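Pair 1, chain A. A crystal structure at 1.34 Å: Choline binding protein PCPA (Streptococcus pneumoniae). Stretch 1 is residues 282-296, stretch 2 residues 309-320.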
# COMPACT_ATOMS: atom_id res chain seq x y z
N LYS A 282 -10.91 -1.02 15.93
CA LYS A 282 -10.83 -0.19 14.74
C LYS A 282 -10.58 -0.96 13.48
O LYS A 282 -9.72 -1.84 13.44
CB LYS A 282 -9.70 0.85 14.99
CG LYS A 282 -9.37 1.75 13.80
CD LYS A 282 -8.31 2.76 14.23
CE LYS A 282 -8.05 3.79 13.19
NZ LYS A 282 -6.99 4.73 13.66
N ILE A 283 -11.30 -0.55 12.42
CA ILE A 283 -11.11 -1.08 11.07
C ILE A 283 -10.60 0.08 10.22
O ILE A 283 -11.30 1.09 10.04
CB ILE A 283 -12.42 -1.66 10.50
CG1 ILE A 283 -12.84 -2.87 11.35
CG2 ILE A 283 -12.28 -2.00 9.02
CD1 ILE A 283 -14.24 -3.40 11.02
N GLY A 284 -9.37 -0.06 9.71
CA GLY A 284 -8.69 0.99 8.94
C GLY A 284 -9.31 1.30 7.60
O GLY A 284 -10.06 0.50 7.03
N THR A 285 -8.89 2.43 7.02
CA THR A 285 -9.41 2.87 5.73
C THR A 285 -9.11 1.82 4.64
O THR A 285 -8.02 1.22 4.61
CB THR A 285 -8.94 4.31 5.41
OG1 THR A 285 -9.63 4.79 4.27
CG2 THR A 285 -7.45 4.38 5.13
N PHE A 286 -10.07 1.59 3.72
CA PHE A 286 -9.95 0.61 2.64
C PHE A 286 -9.65 -0.80 3.16
O PHE A 286 -9.15 -1.63 2.38
CB PHE A 286 -8.88 1.04 1.63
CG PHE A 286 -9.23 2.25 0.78
CD1 PHE A 286 -9.07 3.53 1.28
CD2 PHE A 286 -9.66 2.09 -0.53
CE1 PHE A 286 -9.38 4.64 0.49
CE2 PHE A 286 -9.97 3.20 -1.32
CZ PHE A 286 -9.84 4.46 -0.80
N ALA A 287 -9.96 -1.11 4.44
CA ALA A 287 -9.56 -2.43 4.93
C ALA A 287 -10.05 -3.57 4.06
O ALA A 287 -9.28 -4.50 3.82
CB ALA A 287 -10.02 -2.64 6.36
N PHE A 288 -11.32 -3.53 3.60
CA PHE A 288 -11.87 -4.62 2.79
C PHE A 288 -12.11 -4.18 1.37
O PHE A 288 -12.88 -4.85 0.65
CB PHE A 288 -13.13 -5.23 3.43
CG PHE A 288 -13.03 -5.47 4.91
CD1 PHE A 288 -12.15 -6.41 5.42
CD2 PHE A 288 -13.81 -4.73 5.80
CE1 PHE A 288 -12.04 -6.60 6.80
CE2 PHE A 288 -13.70 -4.93 7.18
CZ PHE A 288 -12.78 -5.84 7.66
N ALA A 289 -11.47 -3.10 0.93
CA ALA A 289 -11.69 -2.62 -0.42
C ALA A 289 -11.34 -3.68 -1.46
O ALA A 289 -10.25 -4.23 -1.45
CB ALA A 289 -10.92 -1.32 -0.68
N ASP A 290 -12.28 -3.98 -2.35
CA ASP A 290 -12.09 -4.99 -3.41
C ASP A 290 -11.79 -6.40 -2.84
O ASP A 290 -11.13 -7.21 -3.53
CB ASP A 290 -11.07 -4.54 -4.46
CG ASP A 290 -11.50 -3.29 -5.22
OD1 ASP A 290 -12.73 -3.04 -5.32
OD2 ASP A 290 -10.61 -2.57 -5.73
N ALA A 291 -12.32 -6.72 -1.64
CA ALA A 291 -12.28 -8.11 -1.14
C ALA A 291 -13.52 -8.70 -1.81
O ALA A 291 -14.66 -8.56 -1.31
CB ALA A 291 -12.40 -8.16 0.37
N ILE A 292 -13.32 -9.28 -3.00
CA ILE A 292 -14.44 -9.60 -3.90
C ILE A 292 -15.14 -10.93 -3.65
O ILE A 292 -16.18 -11.18 -4.30
CB ILE A 292 -14.01 -9.48 -5.37
CG1 ILE A 292 -12.90 -10.50 -5.74
CG2 ILE A 292 -13.57 -8.04 -5.68
CD1 ILE A 292 -12.57 -10.52 -7.26
N LYS A 293 -14.65 -11.75 -2.72
CA LYS A 293 -15.37 -12.98 -2.41
C LYS A 293 -16.02 -12.96 -1.02
O LYS A 293 -16.78 -13.86 -0.68
CB LYS A 293 -14.45 -14.20 -2.51
CG LYS A 293 -14.27 -14.71 -3.94
CD LYS A 293 -13.98 -16.20 -3.85
CE LYS A 293 -13.40 -16.84 -5.08
NZ LYS A 293 -13.34 -18.33 -4.91
N LEU A 294 -15.75 -11.90 -0.20
CA LEU A 294 -16.27 -11.82 1.16
C LEU A 294 -17.79 -11.84 1.16
O LEU A 294 -18.39 -10.97 0.53
CB LEU A 294 -15.74 -10.55 1.85
CG LEU A 294 -16.06 -10.40 3.32
CD1 LEU A 294 -15.30 -11.46 4.17
CD2 LEU A 294 -15.73 -8.98 3.80
N GLU A 295 -18.39 -12.83 1.81
CA GLU A 295 -19.85 -12.99 1.84
C GLU A 295 -20.40 -12.58 3.18
O GLU A 295 -21.53 -12.09 3.27
CB GLU A 295 -20.22 -14.46 1.59
CG GLU A 295 -19.93 -14.91 0.17
CD GLU A 295 -20.19 -16.37 -0.13
OE1 GLU A 295 -20.61 -17.10 0.81
OE2 GLU A 295 -19.90 -16.81 -1.27
N GLU A 296 -19.63 -12.86 4.24
CA GLU A 296 -20.07 -12.60 5.59
C GLU A 296 -18.93 -12.12 6.45
O GLU A 296 -17.81 -12.60 6.34
CB GLU A 296 -20.76 -13.82 6.23
CG GLU A 296 -20.13 -15.16 5.96
CD GLU A 296 -20.98 -16.32 6.45
OE1 GLU A 296 -21.36 -16.32 7.65
OE2 GLU A 296 -21.26 -17.23 5.64
N LEU A 309 -14.16 4.10 3.34
CA LEU A 309 -14.15 3.07 2.31
C LEU A 309 -13.67 1.73 2.83
O LEU A 309 -13.10 0.94 2.08
CB LEU A 309 -13.41 3.53 1.04
CG LEU A 309 -14.14 4.67 0.29
CD1 LEU A 309 -13.18 5.43 -0.64
CD2 LEU A 309 -15.32 4.11 -0.49
N ALA A 310 -14.00 1.41 4.08
CA ALA A 310 -13.63 0.09 4.61
C ALA A 310 -14.40 -1.02 3.85
O ALA A 310 -13.85 -2.09 3.60
CB ALA A 310 -13.95 0.00 6.10
N PHE A 311 -15.67 -0.76 3.52
CA PHE A 311 -16.53 -1.67 2.76
C PHE A 311 -16.74 -1.03 1.41
O PHE A 311 -17.56 -0.12 1.28
CB PHE A 311 -17.86 -1.90 3.50
CG PHE A 311 -17.65 -2.60 4.82
CD1 PHE A 311 -17.42 -3.97 4.87
CD2 PHE A 311 -17.72 -1.90 6.01
CE1 PHE A 311 -17.25 -4.62 6.09
CE2 PHE A 311 -17.53 -2.56 7.24
CZ PHE A 311 -17.32 -3.91 7.26
N TYR A 312 -15.98 -1.46 0.42
CA TYR A 312 -15.97 -0.82 -0.89
C TYR A 312 -15.71 -1.86 -1.94
O TYR A 312 -14.67 -2.49 -1.94
CB TYR A 312 -14.82 0.20 -0.89
CG TYR A 312 -14.57 0.98 -2.15
CD1 TYR A 312 -15.63 1.42 -2.95
CD2 TYR A 312 -13.28 1.39 -2.50
CE1 TYR A 312 -15.41 2.25 -4.04
CE2 TYR A 312 -13.05 2.21 -3.61
CZ TYR A 312 -14.12 2.63 -4.38
OH TYR A 312 -13.91 3.45 -5.48
N GLY A 313 -16.66 -2.06 -2.83
CA GLY A 313 -16.47 -3.03 -3.90
C GLY A 313 -16.50 -4.48 -3.44
O GLY A 313 -15.91 -5.36 -4.09
N ASN A 314 -17.18 -4.76 -2.31
CA ASN A 314 -17.32 -6.13 -1.83
C ASN A 314 -18.46 -6.79 -2.63
O ASN A 314 -19.62 -6.80 -2.21
CB ASN A 314 -17.60 -6.16 -0.36
CG ASN A 314 -16.45 -5.56 0.40
OD1 ASN A 314 -15.34 -6.14 0.46
ND2 ASN A 314 -16.67 -4.41 0.96
N LEU A 315 -18.06 -7.36 -3.79
CA LEU A 315 -19.00 -7.88 -4.80
C LEU A 315 -19.92 -8.99 -4.31
O LEU A 315 -21.01 -9.16 -4.90
CB LEU A 315 -18.24 -8.34 -6.04
CG LEU A 315 -17.33 -7.32 -6.73
CD1 LEU A 315 -16.73 -7.93 -8.01
CD2 LEU A 315 -18.09 -6.02 -7.07
N GLU A 316 -19.54 -9.71 -3.24
CA GLU A 316 -20.35 -10.81 -2.73
C GLU A 316 -20.90 -10.63 -1.34
O GLU A 316 -21.52 -11.55 -0.79
CB GLU A 316 -19.55 -12.13 -2.80
CG GLU A 316 -19.21 -12.57 -4.21
CD GLU A 316 -20.35 -13.03 -5.10
OE1 GLU A 316 -21.40 -13.46 -4.59
OE2 GLU A 316 -20.16 -12.97 -6.34
N LEU A 317 -20.66 -9.46 -0.70
CA LEU A 317 -21.10 -9.29 0.68
C LEU A 317 -22.60 -9.29 0.79
O LEU A 317 -23.25 -8.45 0.16
CB LEU A 317 -20.47 -8.02 1.25
CG LEU A 317 -20.76 -7.67 2.70
CD1 LEU A 317 -20.23 -8.71 3.63
CD2 LEU A 317 -20.18 -6.30 3.00
N LYS A 318 -23.18 -10.20 1.59
CA LYS A 318 -24.63 -10.37 1.60
C LYS A 318 -25.39 -9.55 2.62
O LYS A 318 -26.56 -9.25 2.40
CB LYS A 318 -24.99 -11.85 1.81
CG LYS A 318 -24.36 -12.80 0.79
CD LYS A 318 -24.65 -14.27 1.14
CE LYS A 318 -24.10 -15.22 0.09
NZ LYS A 318 -24.53 -16.62 0.32
N GLU A 319 -24.74 -9.22 3.74
CA GLU A 319 -25.40 -8.51 4.84
C GLU A 319 -24.34 -7.83 5.64
O GLU A 319 -23.18 -8.26 5.61
CB GLU A 319 -26.13 -9.55 5.74
CG GLU A 319 -26.92 -8.97 6.91
CD GLU A 319 -27.68 -9.96 7.76
OE1 GLU A 319 -27.55 -11.18 7.54
OE2 GLU A 319 -28.42 -9.50 8.67
N LEU A 320 -24.73 -6.78 6.38
CA LEU A 320 -23.83 -6.12 7.31
C LEU A 320 -24.62 -5.79 8.53
O LEU A 320 -25.69 -5.17 8.43
CB LEU A 320 -23.23 -4.83 6.75
CG LEU A 320 -21.90 -4.91 6.05
CD1 LEU A 320 -21.56 -3.59 5.38
CD2 LEU A 320 -20.79 -5.33 7.03
O HOH W 1 -14.71 -4.56 -6.49
O HOH W 2 -21.66 -15.78 -3.15

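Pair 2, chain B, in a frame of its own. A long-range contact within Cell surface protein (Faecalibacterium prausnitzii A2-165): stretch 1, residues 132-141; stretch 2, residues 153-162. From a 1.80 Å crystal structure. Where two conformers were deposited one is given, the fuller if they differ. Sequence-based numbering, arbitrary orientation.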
# COMPACT_ATOMS: atom_id res chain seq x y z
N ALA B 132 -2.29 -10.63 1.85
CA ALA B 132 -3.40 -11.55 2.06
C ALA B 132 -4.72 -10.99 1.55
O ALA B 132 -5.57 -11.77 1.13
CB ALA B 132 -3.53 -11.90 3.54
N PHE B 133 -4.90 -9.63 1.53
CA PHE B 133 -6.16 -9.07 1.06
C PHE B 133 -5.92 -8.05 -0.05
O PHE B 133 -6.71 -7.13 -0.22
CB PHE B 133 -6.95 -8.45 2.24
CG PHE B 133 -7.37 -9.52 3.23
CD1 PHE B 133 -8.46 -10.35 2.96
CD2 PHE B 133 -6.64 -9.74 4.40
CE1 PHE B 133 -8.84 -11.35 3.86
CE2 PHE B 133 -7.00 -10.76 5.29
CZ PHE B 133 -8.07 -11.59 4.99
N HIS B 134 -4.80 -8.20 -0.76
CA HIS B 134 -4.42 -7.31 -1.86
C HIS B 134 -5.53 -7.33 -2.94
O HIS B 134 -5.93 -8.41 -3.37
CB HIS B 134 -3.05 -7.76 -2.41
CG HIS B 134 -2.41 -6.88 -3.45
ND1 HIS B 134 -1.10 -7.10 -3.86
CD2 HIS B 134 -2.91 -5.85 -4.16
CE1 HIS B 134 -0.85 -6.20 -4.79
NE2 HIS B 134 -1.91 -5.42 -5.01
N HIS B 135 -6.03 -6.15 -3.35
CA HIS B 135 -7.10 -6.00 -4.36
C HIS B 135 -8.45 -6.62 -3.93
O HIS B 135 -9.25 -7.02 -4.79
CB HIS B 135 -6.67 -6.54 -5.75
CG HIS B 135 -6.08 -5.48 -6.64
ND1 HIS B 135 -6.89 -4.51 -7.21
CD2 HIS B 135 -4.80 -5.26 -7.00
CE1 HIS B 135 -6.07 -3.73 -7.92
NE2 HIS B 135 -4.80 -4.15 -7.82
N CYS B 136 -8.73 -6.65 -2.61
CA CYS B 136 -10.05 -7.01 -2.11
C CYS B 136 -10.83 -5.70 -2.10
O CYS B 136 -11.04 -5.07 -1.07
CB CYS B 136 -9.97 -7.68 -0.75
SG CYS B 136 -9.33 -9.38 -0.84
N GLU B 137 -11.24 -5.31 -3.32
CA GLU B 137 -11.82 -4.02 -3.69
C GLU B 137 -13.18 -3.71 -3.08
O GLU B 137 -13.62 -2.56 -3.21
CB GLU B 137 -11.92 -3.93 -5.22
CG GLU B 137 -10.56 -4.08 -5.89
CD GLU B 137 -10.58 -4.01 -7.40
OE1 GLU B 137 -11.60 -3.56 -7.96
OE2 GLU B 137 -9.55 -4.33 -8.03
N GLU B 138 -13.85 -4.67 -2.45
CA GLU B 138 -15.14 -4.39 -1.84
C GLU B 138 -15.13 -4.52 -0.30
O GLU B 138 -16.16 -4.26 0.32
CB GLU B 138 -16.23 -5.26 -2.47
CG GLU B 138 -16.62 -4.71 -3.83
CD GLU B 138 -17.82 -5.38 -4.46
OE1 GLU B 138 -18.80 -5.68 -3.73
OE2 GLU B 138 -17.80 -5.57 -5.70
N LEU B 139 -14.00 -4.87 0.33
CA LEU B 139 -13.94 -4.86 1.81
C LEU B 139 -14.19 -3.41 2.29
O LEU B 139 -13.54 -2.51 1.76
CB LEU B 139 -12.56 -5.34 2.33
CG LEU B 139 -12.23 -6.81 2.21
CD1 LEU B 139 -10.81 -7.05 2.75
CD2 LEU B 139 -13.26 -7.68 2.97
N ASP B 140 -15.11 -3.19 3.24
CA ASP B 140 -15.42 -1.81 3.64
C ASP B 140 -14.78 -1.40 4.97
O ASP B 140 -14.32 -0.26 5.08
CB ASP B 140 -16.95 -1.55 3.67
CG ASP B 140 -17.75 -2.38 4.66
OD1 ASP B 140 -17.22 -3.38 5.18
OD2 ASP B 140 -18.91 -2.01 4.93
N THR B 141 -14.76 -2.28 5.97
CA THR B 141 -14.15 -2.01 7.27
C THR B 141 -13.45 -3.26 7.72
O THR B 141 -13.95 -4.37 7.48
CB THR B 141 -15.17 -1.56 8.35
OG1 THR B 141 -15.97 -2.68 8.73
CG2 THR B 141 -16.03 -0.37 7.94
N ASP B 153 3.45 -6.66 4.42
CA ASP B 153 3.54 -5.84 3.21
C ASP B 153 2.40 -6.09 2.23
O ASP B 153 1.99 -7.24 2.03
CB ASP B 153 4.89 -6.03 2.50
CG ASP B 153 5.16 -7.43 2.00
OD1 ASP B 153 5.55 -8.29 2.83
OD2 ASP B 153 4.93 -7.67 0.81
N GLY B 154 1.86 -5.00 1.71
CA GLY B 154 0.78 -5.00 0.72
C GLY B 154 -0.50 -5.66 1.16
O GLY B 154 -1.31 -6.03 0.31
N MSE B 155 -0.70 -5.81 2.48
CA MSE B 155 -1.86 -6.55 2.99
C MSE B 155 -3.19 -6.03 2.44
O MSE B 155 -4.01 -6.87 2.04
CB MSE B 155 -1.93 -6.57 4.52
CG MSE B 155 -3.19 -7.29 5.07
SE MSE B 155 -3.09 -7.58 6.96
CE MSE B 155 -1.45 -8.47 6.86
N PHE B 156 -3.41 -4.72 2.38
CA PHE B 156 -4.65 -4.19 1.85
C PHE B 156 -4.41 -3.29 0.67
O PHE B 156 -5.26 -2.43 0.40
CB PHE B 156 -5.44 -3.42 2.93
CG PHE B 156 -5.81 -4.26 4.13
CD1 PHE B 156 -6.83 -5.21 4.05
CD2 PHE B 156 -5.15 -4.10 5.34
CE1 PHE B 156 -7.16 -6.01 5.16
CE2 PHE B 156 -5.50 -4.88 6.46
CZ PHE B 156 -6.48 -5.83 6.35
N SER B 157 -3.33 -3.50 -0.09
CA SER B 157 -3.11 -2.65 -1.26
C SER B 157 -4.32 -2.71 -2.21
O SER B 157 -4.81 -3.81 -2.50
CB SER B 157 -1.86 -3.06 -2.02
OG SER B 157 -0.71 -3.00 -1.19
N TYR B 158 -4.80 -1.53 -2.67
CA TYR B 158 -5.90 -1.39 -3.64
C TYR B 158 -7.22 -1.99 -3.16
O TYR B 158 -8.09 -2.37 -3.96
CB TYR B 158 -5.49 -1.94 -5.04
CG TYR B 158 -4.18 -1.32 -5.47
CD1 TYR B 158 -4.09 0.05 -5.73
CD2 TYR B 158 -3.01 -2.06 -5.50
CE1 TYR B 158 -2.88 0.65 -6.04
CE2 TYR B 158 -1.79 -1.47 -5.84
CZ TYR B 158 -1.73 -0.12 -6.12
OH TYR B 158 -0.54 0.48 -6.45
N CYS B 159 -7.44 -1.94 -1.85
CA CYS B 159 -8.76 -2.25 -1.29
C CYS B 159 -9.53 -0.95 -1.40
O CYS B 159 -9.58 -0.16 -0.45
CB CYS B 159 -8.65 -2.78 0.13
SG CYS B 159 -8.00 -4.47 0.21
N TYR B 160 -10.08 -0.70 -2.61
CA TYR B 160 -10.71 0.59 -2.98
C TYR B 160 -11.90 1.03 -2.14
O TYR B 160 -12.20 2.23 -2.14
CB TYR B 160 -11.16 0.57 -4.45
CG TYR B 160 -10.02 0.35 -5.42
CD1 TYR B 160 -8.85 1.10 -5.35
CD2 TYR B 160 -10.16 -0.54 -6.49
CE1 TYR B 160 -7.81 0.92 -6.26
CE2 TYR B 160 -9.13 -0.73 -7.41
CZ TYR B 160 -7.96 0.00 -7.29
OH TYR B 160 -6.95 -0.16 -8.21
N SER B 161 -12.58 0.11 -1.46
CA SER B 161 -13.74 0.45 -0.63
C SER B 161 -13.41 0.55 0.85
O SER B 161 -14.29 0.90 1.64
CB SER B 161 -14.84 -0.60 -0.79
OG SER B 161 -15.20 -0.70 -2.15
N LEU B 162 -12.20 0.17 1.23
CA LEU B 162 -11.79 0.06 2.64
C LEU B 162 -11.59 1.47 3.23
O LEU B 162 -10.59 2.12 2.92
CB LEU B 162 -10.53 -0.82 2.75
CG LEU B 162 -9.95 -1.07 4.15
CD1 LEU B 162 -10.97 -1.80 5.05
CD2 LEU B 162 -8.68 -1.91 4.05
O HOH W 3 -11.89 -2.49 -0.35

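A backbone arrangement can be held constant while the side chains that fill it change, and these two contacts illustrate the principle. Pair 1 and pair 2 superpose with an RMSD of 0.5 Å over 14 central residues, and in each the touching residues lie at least 20 positions apart in sequence. Successive turns of the chain lie against each other, with backbone hydrogen bonds and side-chain packing between them.

Two hydrogen bonds recur at matched positions. The amide N of Phe288(A) donates to Ala310(A) O at 2.9 Å, as Phe133(B) N does to Met155(B) O at 2.9 Å; the next rung runs from Asp290(A) N to Tyr312(A) O at 2.8 Å and from His135(B) N to Ser157(B) O at 2.8 Å. Because these rungs use only main-chain atoms, they place few demands on side-chain identity.

Some inward positions carry the same residue in both pairs. Phe288(A) matches Phe133(B), and Phe311(A) matches Phe156(B). In pair 1 the rings of Phe288(A) and Phe311(A) meet obliquely, with Phe288(A) CD2 3.5 Å from Phe311(A) CE1; in pair 2 the planes are nearly parallel but slid apart, and the closest approach is Phe133(B) CB to Phe156(B) CD1, 3.7 Å. Leu294(A) and Leu317(A) likewise coincide with Leu139(B) and Leu162(B), all four buried.

Elsewhere bulk changes sides. In pair 1 small Ala289(A) sets its CB 4.0 Å from CD2 of Tyr312(A), at the edge of the tyrosine ring. Pair 2 reverses the sizes: the ring belongs to His134(B), and Ser157(B) CB lies over its face, 3.9 Å from the centroid.

The next step is solved by different chemistry. Gly313(A) leaves room beside Asp290(A), and water 1 donates to both Asp290(A) OD1 and Gly313(A) O, each at 2.8 Å. The matched residues, His135(B) and Tyr158(B), pack directly, with Tyr158(B) CB over the imidazole, 3.5 Å from its centroid. The positive phi is kept by glycine in one case and by tyrosine in the other.

At Asn314(A) and Cys159(B) the side-chain centres fall only 0.6 Å apart, so amide and thiol occupy nearly the same place.

Farther along, Ile292(A) CG2 meets Leu315(A) CD1 at 3.9 Å, whereas Glu137(B) CD lies 3.6 Å from Tyr160(B) CE2. One position on, Glu316(A) packs its CG 3.3 Å from Ile292(A) O; its counterpart Ser161(B) instead donates a hydrogen bond from OG to Glu137(B) O at 2.7 Å. The same carbonyl position thus meets a methylene in one pair and a hydroxyl in the other.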